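Long-range contacts in cycloserine biosynthesis protein DcsG (Streptomyces lavendulae, PDB 6JIL), which catalyses the magnesium- and ATP-dependent cyclisation of O-ureido-D-serine to the antibiotic D-cycloserine, releasing ammonium and carbon dioxide: residues D16-P21 with V52-W57; T190-V195 with L287-A292; Y196-H201 with L277-S282; L250-V255 with C273-N278. All blocks are in the same frame, centred on the assembly; numbering follows the deposited sequence.

Interactions 2, 3 and 4 involve neighbouring strands of one antiparallel sheet within the ATP-grasp region, met by the loop before helix 285-296 or by the helix itself. Interactions 3 and 4 share Leu277 and Asn278, so the loop is held from two strands at once. Interaction 1, on the parallel sheet of the N-terminal part, reaches the same loop: Asp18 OD1 lies 2.7 Å from Leu277 N, and Arg54 NH2 lies 2.9 Å from Pro275 O. Its centre is about 10 Å from that of interaction 4, the one nearest the metal site, where the side chain of Arg254 is about 4 Å from a magnesium ion. Interaction 2 is more peripheral, its Phe289 packing on Leu277.

Interaction 1 (D16-P21 with V52-W57)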
# COMPACT_ATOMS: atom_id res chain seq x y z
N ASP A 16 -4.01 13.42 -4.43
CA ASP A 16 -2.66 13.21 -3.90
C ASP A 16 -2.35 14.42 -3.03
O ASP A 16 -1.64 15.33 -3.46
CB ASP A 16 -1.65 13.13 -5.05
CG ASP A 16 -0.23 12.89 -4.55
OD1 ASP A 16 -0.01 12.85 -3.32
OD2 ASP A 16 0.68 12.73 -5.40
N TYR A 17 -2.90 14.42 -1.82
CA TYR A 17 -2.71 15.53 -0.89
C TYR A 17 -1.25 15.78 -0.57
O TYR A 17 -0.89 16.86 -0.10
CB TYR A 17 -3.50 15.27 0.39
CG TYR A 17 -4.89 14.77 0.09
CD1 TYR A 17 -5.32 13.52 0.54
CD2 TYR A 17 -5.74 15.50 -0.74
CE1 TYR A 17 -6.57 13.01 0.17
CE2 TYR A 17 -6.98 14.99 -1.12
CZ TYR A 17 -7.39 13.75 -0.67
OH TYR A 17 -8.61 13.24 -1.07
N ASP A 18 -0.40 14.79 -0.85
CA ASP A 18 1.02 14.90 -0.56
C ASP A 18 1.84 15.72 -1.58
O ASP A 18 2.84 16.33 -1.22
CB ASP A 18 1.64 13.50 -0.44
CG ASP A 18 1.05 12.70 0.72
OD1 ASP A 18 0.89 11.46 0.57
OD2 ASP A 18 0.77 13.29 1.79
N MSE A 19 1.41 15.74 -2.83
CA MSE A 19 2.18 16.45 -3.86
C MSE A 19 2.51 17.92 -3.56
O MSE A 19 3.66 18.33 -3.68
CB MSE A 19 1.49 16.36 -5.22
CG MSE A 19 2.45 16.62 -6.38
SE MSE A 19 3.93 15.32 -6.46
CE MSE A 19 2.95 13.87 -7.31
N PRO A 20 1.51 18.73 -3.17
CA PRO A 20 1.80 20.14 -2.87
C PRO A 20 2.89 20.31 -1.81
O PRO A 20 3.89 21.00 -2.04
CB PRO A 20 0.44 20.68 -2.41
CG PRO A 20 -0.54 19.86 -3.20
CD PRO A 20 0.06 18.46 -3.12
N PRO A 21 2.73 19.69 -0.63
CA PRO A 21 3.77 19.84 0.39
C PRO A 21 5.11 19.19 -0.00
O PRO A 21 6.17 19.69 0.37
CB PRO A 21 3.13 19.19 1.62
CG PRO A 21 2.21 18.17 1.03
CD PRO A 21 1.59 18.91 -0.12
N VAL A 52 10.50 8.86 -8.87
CA VAL A 52 9.80 8.43 -7.66
C VAL A 52 8.32 8.26 -7.99
O VAL A 52 7.70 9.14 -8.59
CB VAL A 52 9.93 9.45 -6.50
CG1 VAL A 52 8.95 9.09 -5.39
CG2 VAL A 52 11.33 9.44 -5.95
N PHE A 53 7.77 7.11 -7.62
CA PHE A 53 6.37 6.83 -7.87
C PHE A 53 5.55 7.36 -6.70
O PHE A 53 5.59 6.82 -5.59
CB PHE A 53 6.17 5.33 -8.05
CG PHE A 53 7.02 4.74 -9.12
CD1 PHE A 53 8.00 3.81 -8.82
CD2 PHE A 53 6.83 5.10 -10.45
CE1 PHE A 53 8.78 3.24 -9.83
CE2 PHE A 53 7.61 4.54 -11.45
CZ PHE A 53 8.58 3.61 -11.14
N ARG A 54 4.81 8.43 -6.96
CA ARG A 54 4.01 9.05 -5.92
C ARG A 54 2.55 8.65 -5.93
O ARG A 54 2.06 8.06 -4.97
CB ARG A 54 4.14 10.57 -6.02
CG ARG A 54 5.51 11.09 -5.61
CD ARG A 54 5.82 10.63 -4.20
NE ARG A 54 4.65 10.87 -3.37
CZ ARG A 54 4.16 10.01 -2.49
NH1 ARG A 54 4.75 8.84 -2.29
NH2 ARG A 54 3.04 10.31 -1.84
N SER A 55 1.85 8.95 -7.02
CA SER A 55 0.43 8.65 -7.08
C SER A 55 -0.14 8.20 -8.43
O SER A 55 -1.14 8.75 -8.89
CB SER A 55 -0.36 9.86 -6.59
OG SER A 55 0.02 11.01 -7.32
N PRO A 56 0.49 7.20 -9.08
CA PRO A 56 -0.00 6.71 -10.36
C PRO A 56 -1.05 5.68 -9.95
O PRO A 56 -1.01 4.52 -10.36
CB PRO A 56 1.23 6.06 -10.95
CG PRO A 56 1.81 5.40 -9.74
CD PRO A 56 1.68 6.44 -8.66
N TRP A 57 -1.98 6.11 -9.11
CA TRP A 57 -2.96 5.20 -8.55
C TRP A 57 -3.94 4.46 -9.45
O TRP A 57 -4.65 3.57 -8.97
CB TRP A 57 -3.67 5.88 -7.39
CG TRP A 57 -2.70 6.24 -6.29
CD1 TRP A 57 -1.56 5.56 -5.94
CD2 TRP A 57 -2.77 7.37 -5.41
NE1 TRP A 57 -0.92 6.20 -4.90
CE2 TRP A 57 -1.64 7.31 -4.55
CE3 TRP A 57 -3.68 8.43 -5.26
CZ2 TRP A 57 -1.40 8.26 -3.57
CZ3 TRP A 57 -3.44 9.38 -4.27
CH2 TRP A 57 -2.31 9.29 -3.44
O HOH W 1 3.06 13.16 -3.70
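Asp16 and Ser55 make the direct hydrogen bond of this contact: Ser55 OG donates to Asp16 OD2 at 2.7 Å, meeting it from above the carboxylate plane, 43° out of it. Asp16 CG, anti to its own backbone N (chi1 -178°), lies beside the carbonyl carbon, on the side of the residues that follow, and OD1 accepts weak bonds from the amides of Asp18 and Met19, capping the type I turn that leads into helix 19-28. Aspartate suits the place because one short carboxylate can serve both the turn and the facing serine. The helix belongs to the beta-alpha-beta crossover between the parallel strands 4-8 and 33-37, and strand 50-55, on the other flank of 4-8, supplies the opposing residues. A water joins the two sides, donating to Asp16 OD2 at 3.0 Å and accepting from Arg54 NE at 2.8 Å in the guanidinium plane. Arg54, its chain folded at chi2 and chi3, has NH2 3.4 Å from Asp18 OD1, a long salt bridge; the main partner of this OD1 is Leu277 N, and that of NH2 is Pro275 O. Met19, modelled as selenomethionine, slides past Arg54 in the opposite direction, its CE 3.7 Å from Arg54 CB. Trp57 sets CZ3 3.9 Å from Asp16 CA, while Ser55 CB sits over the centre of the indole, whose NE1 bonds to Glu274 O.

Interaction 2 (T190-V195 with L287-A292); sequences TFFDGV and LRFAQA
The tip of a beta hairpin with a two-residue loop packs on helix 285-296, Phe192 and Asp193 meeting Arg288, Phe289 and Ala292. Strands 186-192 and 195-202 are joined by a type I' turn from Phe192 to Val195, closed by paired backbone bonds between Phe192 and Val195. Gly194 and Asp193 both take positive phi there, a demand that glycine meets easily.

Phe192 carries most of the packing. With CG anti to the carbonyl carbon (chi1 -68°), its ring leans onto the helix so that CE2 lies 3.4 Å from Phe289 CB and CD1 lies 3.7 Å from Arg288 CB. The helix backbone covers one ring face toward the rim, Phe289 CA standing 3.8 Å above the plane. The two phenyl rings are nearly parallel, 20° apart, but slid so far that they barely overlap, their centroids 5.2 Å apart; Phe289 CB stands above the same face of the Phe192 ring as Phe289 CA, offset from the centre toward CE2 and CZ. A flat, rigid ring suits a surface made of helix backbone and CB atoms.

At the turn, Asp193 OD2 comes to 3.6 Å from Ala292 CB, where the small alanine lets the loop approach closely. Asp193 OD1 instead pairs with Arg296. Arg288 stretches from CG to NE past the hairpin, its NH1 4.4 Å from Val195 CG1, and NE is held by a salt bridge to Asp284. A helix packed on one face of an antiparallel sheet, here at a tight type I' hairpin, is an alpha+beta layer packing, as in the ATP-grasp fold.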
# COMPACT_ATOMS: atom_id res chain seq x y z
N THR A 190 3.88 6.35 9.02
CA THR A 190 4.77 6.72 7.93
C THR A 190 6.22 6.76 8.41
O THR A 190 6.52 7.32 9.46
CB THR A 190 4.39 8.09 7.38
OG1 THR A 190 3.11 7.98 6.74
CG2 THR A 190 5.41 8.57 6.38
N PHE A 191 7.10 6.14 7.64
CA PHE A 191 8.52 6.08 7.97
C PHE A 191 9.39 6.65 6.87
O PHE A 191 9.05 6.56 5.68
CB PHE A 191 8.96 4.64 8.21
CG PHE A 191 8.54 4.07 9.53
CD1 PHE A 191 7.21 3.84 9.81
CD2 PHE A 191 9.50 3.71 10.48
CE1 PHE A 191 6.83 3.25 11.02
CE2 PHE A 191 9.14 3.12 11.69
CZ PHE A 191 7.80 2.89 11.96
N PHE A 192 10.51 7.23 7.26
CA PHE A 192 11.47 7.79 6.32
C PHE A 192 12.85 7.28 6.68
O PHE A 192 13.36 7.55 7.77
CB PHE A 192 11.41 9.31 6.35
CG PHE A 192 10.12 9.87 5.81
CD1 PHE A 192 9.29 10.65 6.60
CD2 PHE A 192 9.72 9.58 4.51
CE1 PHE A 192 8.09 11.15 6.11
CE2 PHE A 192 8.53 10.08 4.00
CZ PHE A 192 7.71 10.87 4.81
N ASP A 193 13.44 6.50 5.77
CA ASP A 193 14.76 5.90 5.98
C ASP A 193 14.84 5.06 7.25
O ASP A 193 15.84 5.10 7.97
CB ASP A 193 15.85 6.97 6.01
CG ASP A 193 16.41 7.26 4.63
OD1 ASP A 193 16.11 6.47 3.71
OD2 ASP A 193 17.14 8.26 4.46
N GLY A 194 13.79 4.29 7.50
CA GLY A 194 13.75 3.43 8.67
C GLY A 194 13.44 4.15 9.96
O GLY A 194 13.59 3.57 11.04
N VAL A 195 13.01 5.41 9.87
CA VAL A 195 12.70 6.19 11.06
C VAL A 195 11.24 6.65 11.10
O VAL A 195 10.72 7.19 10.13
CB VAL A 195 13.63 7.43 11.16
CG1 VAL A 195 13.24 8.30 12.35
CG2 VAL A 195 15.07 6.97 11.28
N LEU A 287 9.45 17.44 4.89
CA LEU A 287 10.86 17.81 4.90
C LEU A 287 11.71 16.55 5.08
O LEU A 287 12.75 16.40 4.45
CB LEU A 287 11.15 18.80 6.03
CG LEU A 287 12.62 19.22 6.23
CD1 LEU A 287 13.15 19.85 4.96
CD2 LEU A 287 12.74 20.20 7.40
N ARG A 288 11.25 15.65 5.94
CA ARG A 288 11.97 14.41 6.18
C ARG A 288 12.00 13.56 4.92
O ARG A 288 12.94 12.81 4.68
CB ARG A 288 11.32 13.61 7.30
CG ARG A 288 11.16 14.34 8.61
CD ARG A 288 10.87 13.34 9.68
NE ARG A 288 10.56 13.95 10.96
CZ ARG A 288 10.62 13.30 12.12
NH1 ARG A 288 10.97 12.02 12.14
NH2 ARG A 288 10.30 13.92 13.25
N PHE A 289 10.95 13.68 4.11
CA PHE A 289 10.88 12.91 2.88
C PHE A 289 11.86 13.50 1.86
O PHE A 289 12.65 12.78 1.26
CB PHE A 289 9.45 12.94 2.33
CG PHE A 289 9.22 12.02 1.18
CD1 PHE A 289 10.16 11.05 0.85
CD2 PHE A 289 8.05 12.10 0.44
CE1 PHE A 289 9.94 10.17 -0.21
CE2 PHE A 289 7.82 11.23 -0.62
CZ PHE A 289 8.77 10.26 -0.94
N ALA A 290 11.81 14.82 1.69
CA ALA A 290 12.71 15.49 0.75
C ALA A 290 14.16 15.27 1.15
O ALA A 290 15.02 15.07 0.29
CB ALA A 290 12.40 16.98 0.71
N GLN A 291 14.45 15.31 2.44
CA GLN A 291 15.82 15.10 2.90
C GLN A 291 16.29 13.69 2.58
O GLN A 291 17.41 13.50 2.10
CB GLN A 291 15.94 15.38 4.40
CG GLN A 291 15.90 16.87 4.73
CD GLN A 291 16.03 17.14 6.22
OE1 GLN A 291 15.17 16.75 7.01
NE2 GLN A 291 17.09 17.82 6.61
N ALA A 292 15.44 12.70 2.85
CA ALA A 292 15.77 11.31 2.56
C ALA A 292 16.05 11.19 1.06
O ALA A 292 16.98 10.50 0.64
CB ALA A 292 14.61 10.40 2.95

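Interaction 3 (Y196-H201 with L277-S282)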
# COMPACT_ATOMS: atom_id res chain seq x y z
N TYR A 196 10.59 6.40 12.22
CA TYR A 196 9.19 6.78 12.38
C TYR A 196 9.03 8.29 12.29
O TYR A 196 9.75 9.04 12.94
CB TYR A 196 8.67 6.30 13.74
CG TYR A 196 7.29 6.82 14.07
CD1 TYR A 196 6.16 6.34 13.42
CD2 TYR A 196 7.13 7.83 15.02
CE1 TYR A 196 4.89 6.85 13.71
CE2 TYR A 196 5.86 8.35 15.31
CZ TYR A 196 4.76 7.85 14.66
OH TYR A 196 3.52 8.36 14.94
N SER A 197 8.08 8.73 11.48
CA SER A 197 7.83 10.16 11.33
C SER A 197 6.50 10.57 11.95
O SER A 197 6.45 11.45 12.79
CB SER A 197 7.83 10.56 9.86
OG SER A 197 7.53 11.94 9.72
N HIS A 198 5.43 9.91 11.53
CA HIS A 198 4.11 10.25 12.03
C HIS A 198 3.09 9.21 11.60
O HIS A 198 3.39 8.30 10.81
CB HIS A 198 3.68 11.59 11.45
CG HIS A 198 3.64 11.60 9.96
ND1 HIS A 198 4.76 11.80 9.18
CD2 HIS A 198 2.62 11.39 9.09
CE1 HIS A 198 4.43 11.71 7.90
NE2 HIS A 198 3.14 11.46 7.83
N ALA A 199 1.87 9.36 12.11
CA ALA A 199 0.80 8.44 11.79
C ALA A 199 -0.56 9.13 11.81
O ALA A 199 -0.68 10.29 12.22
CB ALA A 199 0.80 7.28 12.77
N ILE A 200 -1.57 8.42 11.33
CA ILE A 200 -2.92 8.94 11.33
C ILE A 200 -3.86 7.80 11.65
O ILE A 200 -3.48 6.63 11.65
CB ILE A 200 -3.35 9.49 9.94
CG1 ILE A 200 -3.63 8.32 8.99
CG2 ILE A 200 -2.27 10.40 9.37
CD1 ILE A 200 -4.25 8.72 7.66
N HIS A 201 -5.10 8.16 11.95
CA HIS A 201 -6.11 7.17 12.20
C HIS A 201 -6.98 7.26 10.94
O HIS A 201 -7.21 8.35 10.41
CB HIS A 201 -6.93 7.52 13.44
CG HIS A 201 -8.22 6.78 13.53
ND1 HIS A 201 -9.41 7.31 13.09
CD2 HIS A 201 -8.50 5.51 13.92
CE1 HIS A 201 -10.37 6.41 13.21
NE2 HIS A 201 -9.84 5.31 13.71
N LEU A 277 1.32 9.20 1.96
CA LEU A 277 2.11 9.33 3.18
C LEU A 277 1.50 10.18 4.30
O LEU A 277 1.99 10.15 5.42
CB LEU A 277 3.50 9.86 2.81
CG LEU A 277 4.29 8.91 1.91
CD1 LEU A 277 5.42 9.66 1.21
CD2 LEU A 277 4.85 7.77 2.74
N ASN A 278 0.44 10.93 4.00
CA ASN A 278 -0.22 11.79 4.98
C ASN A 278 0.70 12.90 5.47
O ASN A 278 0.69 13.26 6.65
CB ASN A 278 -0.72 10.97 6.18
CG ASN A 278 -1.74 9.92 5.78
OD1 ASN A 278 -2.73 10.23 5.12
ND2 ASN A 278 -1.52 8.68 6.19
N LEU A 279 1.50 13.45 4.56
CA LEU A 279 2.44 14.51 4.89
C LEU A 279 1.79 15.71 5.56
O LEU A 279 2.37 16.31 6.47
CB LEU A 279 3.17 14.98 3.63
CG LEU A 279 3.98 13.93 2.87
CD1 LEU A 279 4.67 14.58 1.67
CD2 LEU A 279 5.00 13.29 3.80
N THR A 280 0.58 16.06 5.12
CA THR A 280 -0.12 17.22 5.67
C THR A 280 -0.68 17.03 7.08
O THR A 280 -1.28 17.94 7.64
CB THR A 280 -1.25 17.68 4.71
OG1 THR A 280 -2.25 16.66 4.61
CG2 THR A 280 -0.68 17.94 3.32
N PHE A 281 -0.48 15.84 7.65
CA PHE A 281 -0.94 15.57 9.01
C PHE A 281 0.21 15.62 10.01
O PHE A 281 0.01 15.36 11.19
CB PHE A 281 -1.60 14.19 9.11
CG PHE A 281 -2.99 14.13 8.55
CD1 PHE A 281 -3.21 13.97 7.19
CD2 PHE A 281 -4.09 14.21 9.40
CE1 PHE A 281 -4.50 13.89 6.68
CE2 PHE A 281 -5.38 14.13 8.91
CZ PHE A 281 -5.58 13.97 7.54
N SER A 282 1.40 15.93 9.53
CA SER A 282 2.59 16.01 10.39
C SER A 282 3.20 17.38 10.16
O SER A 282 3.01 17.96 9.09
CB SER A 282 3.60 14.94 9.99
OG SER A 282 4.12 15.21 8.69
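Strand 196-201 passes close to the loop and 3-10 turn of residues 277-282, with His198 and Ser282 only 6.2 Å apart at their CA atoms. His198 is the central side chain. Its NE2 donates to Leu277 O at 3.0 Å (N-H...O 150°), and its ND1 is 2.8 Å from Ser197 OG, a hydrogen bond in the plane of the ring. Histidine suits the place because both nitrogens and a ring face serve at once: Ser282 CB makes a CH-pi contact 3.5 Å from the ring centroid. The chi1 of 59° sets CG between the backbone N and the carbonyl carbon, on a CB that already points toward the loop. Ser197 and His198 together oppose Thr190 as a classic beta bulge, an irregularity in the antiparallel sheet of the ATP-grasp region. Ser282 gives both OG and N to Leu279 O, tying the 3-10 turn shut. Asn278, which tolerates its left-handed backbone (phi 64°), crosses Ile200 at about a right angle; its OD1 bonds to Arg220, a proposed active-site residue. Branching lets the isoleucine meet two residues, CD1 lying 3.1 Å from Asn278 ND2, a tight fit, and CG2 3.9 Å from Phe281 CB.

Interaction 4 (L250-V255 with C273-N278); sequences LVCGRV and CEPSLN
Arg254 and Ser276 join strand 252-259, in the antiparallel sheet of the ATP-grasp region, to the irregular loop that follows the metal-binding strand 265-271; the touching backbones run 80° apart. Arg254, a proposed active-site residue, leaves the strand with CG anti to the backbone N, runs straight to CD and bends at chi3 (76°), which sets NE off the line of the extended chain. NH1 donates to Ser276 O at 2.7 Å, lying in the carbonyl plane on a lone pair. The other partners of the group are charged: NE pairs with Asp256, and NH1 also with Glu271, a ligand of magnesium, so an arginine with several N-H donors can bridge metal site and loop. Pro275 CB lies 3.9 Å from Arg254 NH1. At the bend, Asn278 ND2 lies 4.0 Å from Arg254 CD, the two side chains crossing at about a right angle with amide and guanidinium planes 60° apart; the OD1 of this amide is bonded to Arg220 NH1. Two residues back along the strand, Cys252 is small enough to fit against the loop, apolar on both counts: its SG meets Pro275 CG at 4.1 Å and Leu277 CD1 at 4.0 Å.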
# COMPACT_ATOMS: atom_id res chain seq x y z
N LEU A 250 14.13 1.87 3.33
CA LEU A 250 13.18 2.36 2.35
C LEU A 250 13.11 3.88 2.53
O LEU A 250 12.98 4.37 3.65
CB LEU A 250 11.82 1.70 2.59
CG LEU A 250 11.85 0.21 2.25
CD1 LEU A 250 10.91 -0.56 3.16
CD2 LEU A 250 11.49 0.02 0.78
N VAL A 251 13.25 4.62 1.44
CA VAL A 251 13.20 6.08 1.52
C VAL A 251 11.95 6.46 2.29
O VAL A 251 11.97 7.34 3.15
CB VAL A 251 13.15 6.74 0.12
CG1 VAL A 251 14.43 6.47 -0.63
CG2 VAL A 251 11.97 6.20 -0.68
N CYS A 252 10.85 5.79 1.98
CA CYS A 252 9.59 6.06 2.64
C CYS A 252 8.72 4.82 2.57
O CYS A 252 8.94 3.94 1.73
CB CYS A 252 8.85 7.22 1.97
SG CYS A 252 8.14 6.81 0.37
N GLY A 253 7.75 4.74 3.47
CA GLY A 253 6.85 3.61 3.48
C GLY A 253 5.76 3.87 4.48
O GLY A 253 5.90 4.70 5.37
N ARG A 254 4.65 3.17 4.33
CA ARG A 254 3.54 3.31 5.25
C ARG A 254 3.12 1.91 5.63
O ARG A 254 2.97 1.04 4.77
CB ARG A 254 2.37 4.04 4.59
CG ARG A 254 1.37 4.61 5.60
CD ARG A 254 0.12 5.22 4.94
NE ARG A 254 -0.80 4.20 4.47
CZ ARG A 254 -1.04 3.94 3.19
NH1 ARG A 254 -0.42 4.63 2.24
NH2 ARG A 254 -1.89 2.98 2.86
N VAL A 255 2.95 1.68 6.93
CA VAL A 255 2.54 0.39 7.43
C VAL A 255 1.21 0.59 8.13
O VAL A 255 1.12 1.35 9.09
CB VAL A 255 3.56 -0.16 8.43
CG1 VAL A 255 3.16 -1.54 8.89
CG2 VAL A 255 4.94 -0.18 7.79
N CYS A 273 5.95 1.32 -2.52
CA CYS A 273 6.19 1.82 -3.86
C CYS A 273 5.65 3.22 -4.09
O CYS A 273 6.41 4.14 -4.33
CB CYS A 273 5.60 0.87 -4.89
SG CYS A 273 5.89 1.39 -6.58
N GLU A 274 4.32 3.36 -4.03
CA GLU A 274 3.66 4.64 -4.23
C GLU A 274 2.62 4.88 -3.13
O GLU A 274 1.42 4.96 -3.40
CB GLU A 274 3.00 4.68 -5.61
CG GLU A 274 2.40 3.36 -6.06
CD GLU A 274 1.47 2.75 -5.02
OE1 GLU A 274 1.96 2.29 -3.97
OE2 GLU A 274 0.24 2.72 -5.26
N PRO A 275 3.06 5.03 -1.88
CA PRO A 275 2.15 5.25 -0.76
C PRO A 275 1.65 6.65 -0.53
O PRO A 275 2.33 7.64 -0.82
CB PRO A 275 2.99 4.82 0.43
CG PRO A 275 4.34 5.39 0.05
CD PRO A 275 4.46 4.94 -1.40
N SER A 276 0.43 6.73 -0.02
CA SER A 276 -0.11 8.01 0.38
C SER A 276 0.66 8.08 1.70
O SER A 276 0.67 7.11 2.47
CB SER A 276 -1.60 7.92 0.63
OG SER A 276 -2.04 8.93 1.53
N LEU A 277 1.32 9.20 1.96
CA LEU A 277 2.11 9.33 3.18
C LEU A 277 1.50 10.18 4.30
O LEU A 277 1.99 10.15 5.42
CB LEU A 277 3.50 9.86 2.81
CG LEU A 277 4.29 8.91 1.91
CD1 LEU A 277 5.42 9.66 1.21
CD2 LEU A 277 4.85 7.77 2.74
N ASN A 278 0.44 10.93 4.00
CA ASN A 278 -0.22 11.79 4.98
C ASN A 278 0.70 12.90 5.47
O ASN A 278 0.69 13.26 6.65
CB ASN A 278 -0.72 10.97 6.18
CG ASN A 278 -1.74 9.92 5.78
OD1 ASN A 278 -2.73 10.23 5.12
ND2 ASN A 278 -1.52 8.68 6.19